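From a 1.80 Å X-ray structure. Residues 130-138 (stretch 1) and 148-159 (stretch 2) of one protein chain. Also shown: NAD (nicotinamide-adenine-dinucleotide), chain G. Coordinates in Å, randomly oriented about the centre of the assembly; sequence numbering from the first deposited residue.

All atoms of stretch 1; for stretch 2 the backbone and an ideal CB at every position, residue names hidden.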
# COMPACT_ATOMS: atom_id res chain seq x y z
N ILE C 130 15.58 -8.62 19.45
CA ILE C 130 15.21 -7.23 19.69
C ILE C 130 15.82 -6.35 18.60
O ILE C 130 17.05 -6.26 18.46
CB ILE C 130 15.73 -6.73 21.07
CG1 ILE C 130 14.89 -7.32 22.20
CG2 ILE C 130 15.67 -5.21 21.13
CD1 ILE C 130 14.98 -8.82 22.32
N THR C 131 14.96 -5.71 17.83
CA THR C 131 15.44 -4.82 16.78
C THR C 131 15.21 -3.40 17.27
O THR C 131 15.97 -2.91 18.11
CB THR C 131 14.73 -5.11 15.43
OG1 THR C 131 13.31 -4.97 15.58
CG2 THR C 131 15.05 -6.53 14.97
N SER C 132 14.16 -2.73 16.79
CA SER C 132 13.89 -1.37 17.23
C SER C 132 12.60 -0.84 16.65
O SER C 132 12.12 -1.34 15.65
CB SER C 132 15.03 -0.44 16.79
OG SER C 132 14.75 0.91 17.13
N ASP C 133 12.02 0.17 17.30
CA ASP C 133 10.80 0.77 16.77
C ASP C 133 11.22 1.55 15.52
O ASP C 133 10.38 1.87 14.67
CB ASP C 133 10.16 1.70 17.82
CG ASP C 133 11.06 2.85 18.23
OD1 ASP C 133 12.26 2.60 18.46
OD2 ASP C 133 10.56 4.00 18.33
N LYS C 134 12.51 1.83 15.40
CA LYS C 134 13.05 2.58 14.25
C LYS C 134 13.36 1.73 13.02
O LYS C 134 13.95 2.22 12.06
CB LYS C 134 14.31 3.34 14.67
CG LYS C 134 14.13 4.26 15.87
CD LYS C 134 13.00 5.25 15.62
CE LYS C 134 12.75 6.11 16.86
NZ LYS C 134 13.92 6.96 17.21
N CYS C 135 12.97 0.46 13.02
CA CYS C 135 13.25 -0.38 11.86
C CYS C 135 12.35 -0.05 10.67
O CYS C 135 12.64 -0.43 9.54
CB CYS C 135 13.09 -1.86 12.21
SG CYS C 135 11.40 -2.32 12.60
N TYR C 136 11.25 0.65 10.92
CA TYR C 136 10.30 0.98 9.86
C TYR C 136 10.72 2.13 8.96
O TYR C 136 11.24 3.14 9.42
CB TYR C 136 8.93 1.33 10.43
CG TYR C 136 8.23 0.20 11.15
CD1 TYR C 136 8.26 0.11 12.55
CD2 TYR C 136 7.53 -0.77 10.43
CE1 TYR C 136 7.59 -0.91 13.21
CE2 TYR C 136 6.86 -1.80 11.09
CZ TYR C 136 6.90 -1.87 12.47
OH TYR C 136 6.24 -2.88 13.12
N ASP C 137 10.47 1.96 7.66
CA ASP C 137 10.75 3.02 6.70
C ASP C 137 9.88 4.16 7.21
O ASP C 137 8.67 4.00 7.37
CB ASP C 137 10.32 2.57 5.31
CG ASP C 137 10.43 3.67 4.28
OD1 ASP C 137 11.37 4.48 4.37
OD2 ASP C 137 9.58 3.71 3.36
N ASN C 138 10.48 5.32 7.45
CA ASN C 138 9.73 6.44 8.00
C ASN C 138 8.88 7.21 7.00
O ASN C 138 9.40 7.88 6.11
CB ASN C 138 10.68 7.41 8.71
CG ASN C 138 9.97 8.28 9.72
OD1 ASN C 138 9.01 8.97 9.39
ND2 ASN C 138 10.42 8.24 10.97
N UNK C 148 3.20 -5.23 9.22
CA UNK C 148 3.33 -5.61 7.82
C UNK C 148 3.86 -4.49 6.92
O UNK C 148 3.92 -4.65 5.71
CB UNK C 148 1.97 -6.08 7.30
N UNK C 149 4.26 -3.36 7.51
CA UNK C 149 4.76 -2.26 6.70
C UNK C 149 6.27 -2.34 6.44
O UNK C 149 7.01 -3.04 7.14
CB UNK C 149 4.43 -0.93 7.38
N UNK C 150 6.72 -1.60 5.43
CA UNK C 150 8.11 -1.60 4.99
C UNK C 150 9.21 -1.26 5.99
O UNK C 150 9.08 -0.36 6.82
CB UNK C 150 8.23 -0.61 3.83
N UNK C 151 10.32 -2.00 5.87
CA UNK C 151 11.49 -1.81 6.71
C UNK C 151 12.37 -0.75 6.03
O UNK C 151 12.32 -0.56 4.81
CB UNK C 151 12.25 -3.12 6.92
N UNK C 152 13.18 -0.07 6.83
CA UNK C 152 14.04 0.96 6.30
C UNK C 152 14.84 1.63 7.39
O UNK C 152 15.39 0.96 8.27
CB UNK C 152 13.22 2.00 5.54
N UNK C 153 14.90 2.96 7.35
CA UNK C 153 15.65 3.70 8.34
C UNK C 153 16.53 4.74 7.68
O UNK C 153 17.26 4.43 6.73
CB UNK C 153 16.49 2.75 9.19
N UNK C 154 16.47 5.96 8.19
CA UNK C 154 17.24 7.09 7.66
C UNK C 154 18.71 7.02 8.04
O UNK C 154 19.59 6.96 7.18
CB UNK C 154 16.65 8.41 8.16
N UNK C 155 18.97 7.05 9.34
CA UNK C 155 20.33 7.00 9.87
C UNK C 155 20.83 5.55 9.89
O UNK C 155 20.03 4.61 9.83
CB UNK C 155 20.38 7.61 11.27
N UNK C 156 22.15 5.36 9.99
CA UNK C 156 22.75 4.02 10.02
C UNK C 156 22.19 3.10 11.10
O UNK C 156 22.00 1.90 10.86
CB UNK C 156 24.26 4.15 10.22
N UNK C 157 21.92 3.64 12.28
CA UNK C 157 21.36 2.83 13.37
C UNK C 157 19.98 2.30 12.98
O UNK C 157 19.75 1.09 12.98
CB UNK C 157 21.27 3.65 14.66
N UNK C 158 19.07 3.22 12.67
CA UNK C 158 17.71 2.84 12.29
C UNK C 158 17.75 1.87 11.11
O UNK C 158 17.09 0.83 11.13
CB UNK C 158 16.88 4.08 11.94
N UNK C 159 18.56 2.20 10.11
CA UNK C 159 18.66 1.36 8.93
C UNK C 159 19.24 -0.02 9.23
O UNK C 159 18.80 -1.02 8.65
CB UNK C 159 19.52 2.06 7.87
PA NAD G . 22.50 -0.42 26.19
O1A NAD G . 23.57 0.35 25.52
O2A NAD G . 22.28 -0.15 27.64
O5B NAD G . 22.74 -1.99 26.01
C5B NAD G . 23.39 -2.47 24.81
C4B NAD G . 24.04 -3.83 25.04
O4B NAD G . 24.65 -4.11 23.76
C3B NAD G . 25.19 -3.78 26.04
O3B NAD G . 24.99 -4.86 26.97
C2B NAD G . 26.41 -3.92 25.16
O2B NAD G . 27.56 -4.49 25.84
C1B NAD G . 25.87 -4.75 24.02
N9A NAD G . 26.70 -4.67 22.83
C8A NAD G . 26.86 -3.61 21.98
N7A NAD G . 27.71 -3.86 20.98
C5A NAD G . 28.12 -5.16 21.20
C6A NAD G . 29.01 -5.99 20.50
N6A NAD G . 29.68 -5.67 19.41
N1A NAD G . 29.22 -7.25 20.98
C2A NAD G . 28.54 -7.62 22.12
N3A NAD G . 27.68 -6.93 22.85
C4A NAD G . 27.51 -5.69 22.34
O3 NAD G . 21.17 -0.20 25.39
PN NAD G . 19.65 -0.75 25.66
O1N NAD G . 18.86 0.46 25.89
O2N NAD G . 19.69 -1.67 26.83
O5D NAD G . 19.27 -1.40 24.27
C5D NAD G . 19.00 -2.81 24.26
C4D NAD G . 18.57 -3.25 22.88
O4D NAD G . 17.29 -2.56 22.65
C3D NAD G . 19.43 -2.85 21.68
O3D NAD G . 19.26 -3.85 20.65
C2D NAD G . 18.80 -1.52 21.26
O2D NAD G . 19.13 -1.22 19.89
C1D NAD G . 17.34 -1.82 21.45
N1N NAD G . 16.53 -0.61 21.56
C2N NAD G . 16.50 0.18 22.72
C3N NAD G . 15.60 1.37 22.81
C7N NAD G . 15.58 2.11 24.08
O7N NAD G . 14.81 3.08 24.16
N7N NAD G . 16.36 1.80 25.14
C4N NAD G . 14.82 1.79 21.59
C5N NAD G . 14.99 0.86 20.43
C6N NAD G . 15.75 -0.22 20.43

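At position 148 CA-to-CB points away from stretch 1, with nothing of it near. Almost any residue would suit. N148 makes no contact here.

Position 149 has a sideways CB, 4.4 Å from CD2 of Y136. Only loose contact is visible, so many residues would fit. The residue is E149, whose carboxylate is bonded elsewhere in the structure.

At position 150 the backbone does most of the work. Its O accepts from D137 N at 2.8 Å. The ideal CB sits sideways, 4.1 Å from D137 CB, so a small residue suits, though others could turn outward. It is A150, whose methyl rests 4.2 Å from D137 CB. A water joins A150 O (2.8 Å) to D137 O (2.9 Å).

Position 151 is bridged to Y136, with the two CA atoms 4.4 Å apart. Its CB points away overall, yet is 3.8 Å from C135 O. A long, flexible apolar chain could fold back to the sulfur of C135 and the ring of Y136; a shorter one would reach less. The residue is M151. With chi1 and chi2 both m, it turns back: M151 SD lies 3.7 Å from C135 SG, and M151 CE lies 3.4 Å from Y136 CD2.

Position 152 directs its ideal CB toward stretch 1, only 2.9 Å from D137 CA. That is a clash, so glycine is expected. G152 is found. Its N donates to C135 O at 2.8 Å, which holds the two backbones close.

Position 153 has phi/psi of 132/132. A CB would jam against the preceding carbonyl O and clash with the backbone N of position 159, 2.3 Å away. Glycine is called for by the backbone alone. It is G153, and a water links its N (3.1 Å) to D137 OD1 (2.5 Å).

Positions 154, 155 and 156 have no stretch 1 atom near their CBs. The first tolerates many residues and is Y154, whose side chain leads away. Position 155 precedes a helix, where Asp, Ser, Thr or Asn suits. D155 caps it: OD2 accepts from the backbone N of position 158 at 2.8 Å. A first helical turn with phi -54° admits proline, and P156 is found.

The CA-to-CB bond of position 157 runs sideways, but S132 OG lies within reach of a long side chain, near the nicotinamide. A long side chain ending in a polar group would suit. Y157 reaches it: OH and S132 OG form a 2.8 Å hydrogen bond, and OH is 3.2 Å from NAD C6N. K134 CG packs at the ring edge, 4.1 Å from Y157 CE2.

Position 158 has its CB 3.5 Å from K134 O, favouring a small residue. S158 fits. Its OG donates to D155 OD1 at 2.6 Å and lies 3.4 Å from K134 CB.

Position 159 points away from stretch 1. N159 ND2 donates to G153 O at 3.0 Å.

Stretch 2 148-159: NEAMGGYDPYSN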
# COMPACT_ATOMS: atom_id res chain seq x y z
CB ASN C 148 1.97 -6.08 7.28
CG ASN C 148 0.95 -4.95 7.15
OD1 ASN C 148 1.12 -3.87 7.73
ND2 ASN C 148 -0.11 -5.19 6.39
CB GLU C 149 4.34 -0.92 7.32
CG GLU C 149 2.80 -0.79 7.41
CD GLU C 149 2.31 0.59 7.82
OE1 GLU C 149 2.00 1.42 6.93
OE2 GLU C 149 2.22 0.85 9.03
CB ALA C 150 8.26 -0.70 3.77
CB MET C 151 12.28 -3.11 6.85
CG MET C 151 11.51 -4.25 7.53
SD MET C 151 11.24 -3.93 9.29
CE MET C 151 9.58 -3.26 9.26
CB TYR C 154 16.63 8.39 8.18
CG TYR C 154 17.22 9.65 7.60
CD1 TYR C 154 16.87 10.09 6.33
CD2 TYR C 154 18.12 10.42 8.34
CE1 TYR C 154 17.40 11.27 5.80
CE2 TYR C 154 18.65 11.60 7.83
CZ TYR C 154 18.28 12.02 6.56
OH TYR C 154 18.79 13.20 6.06
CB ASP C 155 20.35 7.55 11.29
CG ASP C 155 19.44 6.76 12.21
OD1 ASP C 155 18.21 6.99 12.15
OD2 ASP C 155 19.95 5.90 12.96
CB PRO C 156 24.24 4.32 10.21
CG PRO C 156 24.40 5.61 9.45
CD PRO C 156 23.20 6.40 9.90
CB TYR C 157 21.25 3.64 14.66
CG TYR C 157 20.24 3.05 15.63
CD1 TYR C 157 20.54 1.90 16.36
CD2 TYR C 157 18.97 3.60 15.76
CE1 TYR C 157 19.59 1.31 17.20
CE2 TYR C 157 18.01 3.03 16.60
CZ TYR C 157 18.33 1.88 17.31
OH TYR C 157 17.37 1.32 18.12
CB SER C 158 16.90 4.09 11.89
OG SER C 158 16.79 4.99 12.98
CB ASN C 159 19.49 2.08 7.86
CG ASN C 159 19.37 1.43 6.49
OD1 ASN C 159 20.20 0.60 6.11
ND2 ASN C 159 18.32 1.79 5.76
O HOH W 1 7.07 1.66 6.86
O HOH W 2 13.80 4.10 4.73
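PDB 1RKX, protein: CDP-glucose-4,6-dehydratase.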